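Local structure of putative alpha/beta hydrolase (Desulfitobacterium hafniense, 4RPC) at residues 103-117 / 192-206. The protein is a putative hydrolase of the alpha/beta hydrolase family whose substrate is not known. Residues are numbered along the deposited sequence; the frame is centred on the assembly and turned at random.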
loop_
_atom_site.group_PDB
_atom_site.type_symbol
_atom_site.label_atom_id
_atom_site.label_comp_id
_atom_site.label_asym_id
_atom_site.label_seq_id
_atom_site.Cartn_x
_atom_site.Cartn_y
_atom_site.Cartn_z
ATOM N N VAL A 103 -3.681 0.694 7.765
ATOM C CA VAL A 103 -4.305 1.531 8.759
ATOM C C VAL A 103 -5.470 0.804 9.362
ATOM O O VAL A 103 -5.641 0.749 10.567
ATOM C CB VAL A 103 -4.740 2.882 8.162
ATOM C CG1 VAL A 103 -5.538 3.703 9.168
ATOM C CG2 VAL A 103 -3.525 3.667 7.754
ATOM N N GLU A 104 -6.287 0.221 8.507
ATOM C CA GLU A 104 -7.444 -0.541 8.991
ATOM C C GLU A 104 -7.041 -1.672 9.919
ATOM O O GLU A 104 -7.761 -2.004 10.895
ATOM C CB GLU A 104 -8.225 -1.104 7.820
ATOM C CG GLU A 104 -9.440 -1.913 8.162
ATOM C CD GLU A 104 -10.547 -1.104 8.736
ATOM O OE1 GLU A 104 -10.567 0.140 8.567
ATOM O OE2 GLU A 104 -11.401 -1.729 9.383
HETATM N N MSE A 105 -5.947 -2.328 9.606
HETATM C CA MSE A 105 -5.442 -3.344 10.548
HETATM C C MSE A 105 -5.047 -2.757 11.889
HETATM O O MSE A 105 -5.277 -3.368 12.902
HETATM C CB MSE A 105 -4.301 -4.122 9.917
HETATM C CG MSE A 105 -5.004 -5.140 9.001
HETATM SE SE MSE A 105 -3.546 -6.072 8.138
HETATM C CE MSE A 105 -3.385 -7.301 9.692
ATOM N N ALA A 106 -4.509 -1.533 11.903
ATOM C CA ALA A 106 -4.112 -0.889 13.165
ATOM C C ALA A 106 -5.294 -0.493 14.013
ATOM O O ALA A 106 -5.177 -0.408 15.215
ATOM C CB ALA A 106 -3.228 0.339 12.908
ATOM N N ILE A 107 -6.418 -0.230 13.374
ATOM C CA ILE A 107 -7.632 0.201 14.041
ATOM C C ILE A 107 -8.456 -0.963 14.592
ATOM O O ILE A 107 -9.036 -0.847 15.657
ATOM C CB ILE A 107 -8.500 0.973 13.037
ATOM C CG1 ILE A 107 -7.846 2.296 12.675
ATOM C CG2 ILE A 107 -9.937 1.102 13.538
ATOM C CD1 ILE A 107 -8.616 2.999 11.563
ATOM N N ARG A 108 -8.586 -2.053 13.838
ATOM C CA ARG A 108 -9.380 -3.189 14.281
ATOM C C ARG A 108 -8.892 -3.744 15.617
ATOM O O ARG A 108 -9.694 -4.075 16.500
ATOM C CB ARG A 108 -9.309 -4.306 13.268
ATOM C CG ARG A 108 -10.144 -4.099 12.021
ATOM C CD ARG A 108 -9.861 -5.241 11.038
ATOM N NE ARG A 108 -9.496 -6.521 11.680
ATOM C CZ ARG A 108 -10.357 -7.440 12.137
ATOM N NH1 ARG A 108 -11.674 -7.253 12.039
ATOM N NH2 ARG A 108 -9.896 -8.557 12.703
ATOM N N GLY A 109 -7.582 -3.884 15.762
ATOM C CA GLY A 109 -7.009 -4.235 17.058
ATOM C C GLY A 109 -6.975 -5.716 17.374
ATOM O O GLY A 109 -6.523 -6.093 18.452
ATOM N N GLU A 110 -7.437 -6.567 16.457
ATOM C CA GLU A 110 -7.306 -8.000 16.649
ATOM C C GLU A 110 -5.811 -8.258 16.892
ATOM O O GLU A 110 -5.401 -8.794 17.905
ATOM C CB GLU A 110 -7.803 -8.753 15.410
ATOM C CG GLU A 110 -8.126 -10.235 15.662
ATOM C CD GLU A 110 -7.931 -11.132 14.430
ATOM O OE1 GLU A 110 -8.097 -10.644 13.279
ATOM O OE2 GLU A 110 -7.605 -12.330 14.611
ATOM N N ILE A 111 -5.013 -7.782 15.958
ATOM C CA ILE A 111 -3.575 -7.896 15.966
ATOM C C ILE A 111 -2.881 -6.560 16.263
ATOM O O ILE A 111 -3.254 -5.526 15.710
ATOM C CB ILE A 111 -3.163 -8.426 14.601
ATOM C CG1 ILE A 111 -3.529 -9.907 14.587
ATOM C CG2 ILE A 111 -1.689 -8.162 14.328
ATOM C CD1 ILE A 111 -3.326 -10.533 13.256
ATOM N N LYS A 112 -1.894 -6.608 17.153
ATOM C CA LYS A 112 -1.188 -5.420 17.597
ATOM C C LYS A 112 -0.133 -4.980 16.592
ATOM O O LYS A 112 0.675 -5.789 16.115
ATOM C CB LYS A 112 -0.525 -5.640 18.963
ATOM C CG LYS A 112 0.633 -4.675 19.284
ATOM C CD LYS A 112 0.737 -4.328 20.768
ATOM C CE LYS A 112 0.830 -5.541 21.680
ATOM N NZ LYS A 112 0.443 -5.170 23.079
ATOM N N VAL A 113 -0.135 -3.685 16.311
ATOM C CA VAL A 113 0.713 -3.107 15.289
ATOM C C VAL A 113 1.611 -2.008 15.901
ATOM O O VAL A 113 1.094 -0.999 16.441
ATOM C CB VAL A 113 -0.148 -2.487 14.191
ATOM C CG1 VAL A 113 0.733 -1.831 13.135
ATOM C CG2 VAL A 113 -1.046 -3.549 13.533
HETATM N N MSE A 114 2.918 -2.162 15.795
HETATM C CA MSE A 114 3.812 -1.187 16.455
HETATM C C MSE A 114 4.083 -0.024 15.560
HETATM O O MSE A 114 4.168 1.078 16.034
HETATM C CB MSE A 114 5.178 -1.672 16.934
HETATM C CG MSE A 114 5.290 -1.501 18.482
HETATM SE SE MSE A 114 4.030 -2.719 19.380
HETATM C CE MSE A 114 4.717 -4.106 18.190
ATOM N N ASN A 115 4.244 -0.244 14.262
ATOM C CA ASN A 115 4.621 0.819 13.353
ATOM C C ASN A 115 3.873 0.681 12.053
ATOM O O ASN A 115 3.788 -0.433 11.487
ATOM C CB ASN A 115 6.117 0.740 13.005
ATOM C CG ASN A 115 7.049 1.068 14.184
ATOM O OD1 ASN A 115 7.431 2.232 14.380
ATOM N ND2 ASN A 115 7.489 0.044 14.893
ATOM N N LEU A 116 3.420 1.798 11.508
ATOM C CA LEU A 116 2.785 1.814 10.200
ATOM C C LEU A 116 3.688 2.635 9.349
ATOM O O LEU A 116 4.098 3.714 9.785
ATOM C CB LEU A 116 1.423 2.460 10.247
ATOM C CG LEU A 116 0.311 1.697 10.890
ATOM C CD1 LEU A 116 -0.899 2.592 10.937
ATOM C CD2 LEU A 116 0.002 0.456 10.121
ATOM N N LEU A 117 4.052 2.111 8.164
ATOM C CA LEU A 117 4.746 2.913 7.162
ATOM C C LEU A 117 3.825 3.056 5.986
ATOM O O LEU A 117 3.521 2.049 5.296
ATOM C CB LEU A 117 6.010 2.237 6.692
ATOM C CG LEU A 117 7.244 2.327 7.573
ATOM C CD1 LEU A 117 7.057 1.556 8.842
ATOM C CD2 LEU A 117 8.505 1.906 6.821
ATOM N N TYR A 192 -13.070 3.755 0.805
ATOM C CA TYR A 192 -12.625 3.791 2.221
ATOM C C TYR A 192 -12.690 5.199 2.791
ATOM O O TYR A 192 -12.119 6.145 2.264
ATOM C CB TYR A 192 -11.224 3.241 2.343
ATOM C CG TYR A 192 -10.753 2.948 3.766
ATOM C CD1 TYR A 192 -11.437 2.061 4.575
ATOM C CD2 TYR A 192 -9.622 3.515 4.266
ATOM C CE1 TYR A 192 -10.987 1.784 5.858
ATOM C CE2 TYR A 192 -9.180 3.266 5.548
ATOM C CZ TYR A 192 -9.839 2.381 6.350
ATOM O OH TYR A 192 -9.386 2.112 7.663
ATOM N N ASP A 193 -13.387 5.353 3.880
ATOM C CA ASP A 193 -13.478 6.655 4.513
ATOM C C ASP A 193 -12.938 6.594 5.946
ATOM O O ASP A 193 -13.618 6.152 6.870
ATOM C CB ASP A 193 -14.931 7.094 4.428
ATOM C CG ASP A 193 -15.186 8.489 4.972
ATOM O OD1 ASP A 193 -14.263 9.206 5.376
ATOM O OD2 ASP A 193 -16.372 8.829 5.038
ATOM N N LEU A 194 -11.697 7.019 6.116
ATOM C CA LEU A 194 -11.005 6.904 7.407
ATOM C C LEU A 194 -11.495 7.928 8.447
ATOM O O LEU A 194 -11.644 7.599 9.591
ATOM C CB LEU A 194 -9.509 7.091 7.204
ATOM C CG LEU A 194 -8.620 7.086 8.433
ATOM C CD1 LEU A 194 -8.864 5.799 9.172
ATOM C CD2 LEU A 194 -7.173 7.252 8.023
ATOM N N LYS A 195 -11.767 9.156 8.027
ATOM C CA LYS A 195 -12.239 10.190 8.942
ATOM C C LYS A 195 -13.483 9.741 9.679
ATOM O O LYS A 195 -13.589 9.975 10.884
ATOM C CB LYS A 195 -12.532 11.503 8.187
ATOM C CG LYS A 195 -13.042 12.632 9.074
ATOM C CD LYS A 195 -12.343 13.960 8.774
ATOM C CE LYS A 195 -13.068 15.136 9.419
ATOM N NZ LYS A 195 -13.297 14.919 10.886
ATOM N N ALA A 196 -14.386 9.075 8.946
ATOM C CA ALA A 196 -15.691 8.683 9.465
ATOM C C ALA A 196 -15.611 7.685 10.593
ATOM O O ALA A 196 -16.571 7.525 11.332
ATOM C CB ALA A 196 -16.561 8.107 8.363
ATOM N N LYS A 197 -14.486 6.990 10.705
ATOM C CA LYS A 197 -14.326 5.992 11.740
ATOM C C LYS A 197 -14.068 6.572 13.128
ATOM O O LYS A 197 -14.281 5.898 14.096
ATOM C CB LYS A 197 -13.206 5.054 11.372
ATOM C CG LYS A 197 -13.593 4.292 10.131
ATOM C CD LYS A 197 -12.617 3.217 9.833
ATOM C CE LYS A 197 -13.021 2.547 8.540
ATOM N NZ LYS A 197 -13.933 1.440 8.859
ATOM N N ASN A 198 -13.602 7.811 13.212
ATOM C CA ASN A 198 -13.201 8.375 14.481
ATOM C C ASN A 198 -12.247 7.429 15.206
ATOM O O ASN A 198 -12.455 7.079 16.361
ATOM C CB ASN A 198 -14.415 8.667 15.351
ATOM C CG ASN A 198 -14.030 9.411 16.609
ATOM O OD1 ASN A 198 -13.107 10.203 16.571
ATOM N ND2 ASN A 198 -14.678 9.107 17.737
ATOM N N ALA A 199 -11.205 7.017 14.495
ATOM C CA ALA A 199 -10.319 5.976 14.962
ATOM C C ALA A 199 -9.139 6.542 15.753
ATOM O O ALA A 199 -8.894 7.740 15.778
ATOM C CB ALA A 199 -9.833 5.180 13.795
ATOM N N ARG A 200 -8.469 5.663 16.481
ATOM C CA ARG A 200 -7.261 6.025 17.241
ATOM C C ARG A 200 -6.356 4.841 17.077
ATOM O O ARG A 200 -6.781 3.725 17.254
ATOM C CB ARG A 200 -7.544 6.262 18.725
ATOM C CG ARG A 200 -8.269 7.579 19.047
ATOM C CD ARG A 200 -7.496 8.846 18.673
ATOM N NE ARG A 200 -6.595 9.242 19.759
ATOM C CZ ARG A 200 -5.554 10.076 19.666
ATOM N NH1 ARG A 200 -5.214 10.644 18.521
ATOM N NH2 ARG A 200 -4.847 10.336 20.747
ATOM N N VAL A 201 -5.126 5.057 16.684
ATOM C CA VAL A 201 -4.218 3.935 16.693
ATOM C C VAL A 201 -3.033 4.116 17.655
ATOM O O VAL A 201 -2.541 5.222 17.871
ATOM C CB VAL A 201 -3.764 3.573 15.262
ATOM C CG1 VAL A 201 -4.970 3.528 14.326
ATOM C CG2 VAL A 201 -2.763 4.544 14.706
ATOM N N ASP A 202 -2.599 3.000 18.212
ATOM C CA ASP A 202 -1.438 2.949 19.075
ATOM C C ASP A 202 -0.137 2.997 18.285
ATOM O O ASP A 202 0.843 3.507 18.774
ATOM C CB ASP A 202 -1.471 1.679 19.897
ATOM C CG ASP A 202 -2.468 1.747 21.020
ATOM O OD1 ASP A 202 -3.201 2.775 21.112
ATOM O OD2 ASP A 202 -2.498 0.772 21.820
ATOM N N ALA A 203 -0.158 2.511 17.057
ATOM C CA ALA A 203 1.036 2.442 16.239
ATOM C C ALA A 203 1.701 3.800 16.030
ATOM O O ALA A 203 1.021 4.805 15.846
ATOM C CB ALA A 203 0.704 1.832 14.895
ATOM N N ARG A 204 3.029 3.826 16.014
ATOM C CA ARG A 204 3.710 4.998 15.515
ATOM C C ARG A 204 3.525 5.006 14.006
ATOM O O ARG A 204 3.745 4.004 13.356
ATOM C CB ARG A 204 5.186 4.913 15.773
ATOM C CG ARG A 204 5.921 6.110 15.199
ATOM C CD ARG A 204 7.317 6.202 15.813
ATOM N NE ARG A 204 8.057 4.982 15.490
ATOM C CZ ARG A 204 9.283 4.689 15.926
ATOM N NH1 ARG A 204 9.962 5.534 16.714
ATOM N NH2 ARG A 204 9.820 3.532 15.557
ATOM N N VAL A 205 3.157 6.137 13.449
ATOM C CA VAL A 205 2.915 6.276 12.038
ATOM C C VAL A 205 4.073 7.040 11.366
ATOM O O VAL A 205 4.390 8.212 11.710
ATOM C CB VAL A 205 1.608 7.053 11.815
ATOM C CG1 VAL A 205 1.421 7.367 10.336
ATOM C CG2 VAL A 205 0.410 6.249 12.311
ATOM N N SER A 206 4.664 6.405 10.369
ATOM C CA SER A 206 5.598 7.074 9.510
ATOM C C SER A 206 4.979 7.133 8.097
ATOM O O SER A 206 4.520 6.104 7.550
ATOM C CB SER A 206 6.896 6.295 9.516
ATOM O OG SER A 206 7.245 5.947 10.871
HETATM O O HOH W 1 -13.342 -0.201 10.764
HETATM O O HOH W 2 -2.148 0.384 16.058
HETATM O O HOH W 3 -4.232 0.338 17.615
HETATM O O HOH W 4 6.510 4.037 12.316
#
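Strands 115-117 and 204-206 run parallel, with Asn115 beside Arg204. Leu116 bonds to both sides of Val205: its N donates to Arg204 O (2.9 Å) and its O accepts from Ser206 N (2.8 Å). Arg204 N donates to Met114 O. Asn115 OD1 takes two bonds from Arg204, from NE and NH2, each 3.0 Å long. The oxygen lies at the guanidinium edge, and the amide is turned 42° from that plane. The Arg204 chain bends at chi3 (61°) to bring both nitrogens round. With an alanine here, both guanidinium bonds would be gone, and the Asn115 amide would probably be held mainly through ND2 and a water. Asn115 ND2 bonds to Gln90 O on the next strand. This is the central, mostly parallel sheet of the alpha/beta hydrolase fold, with helix 97-108 packed on the face that carries Leu116 and Val205. On that helix, Ile107 CD1 presses tightly on Ala199 CB (3.3 Å), and CG1 meets Val201 CG1 (3.5 Å). Tyr192 OH donates a very short bond to Glu104 OE1 (2.5 Å), in the ring plane. Lys197 NZ makes a long salt bridge to Glu104 OE1, is linked through a water to Glu104 OE2, and pairs with Glu71.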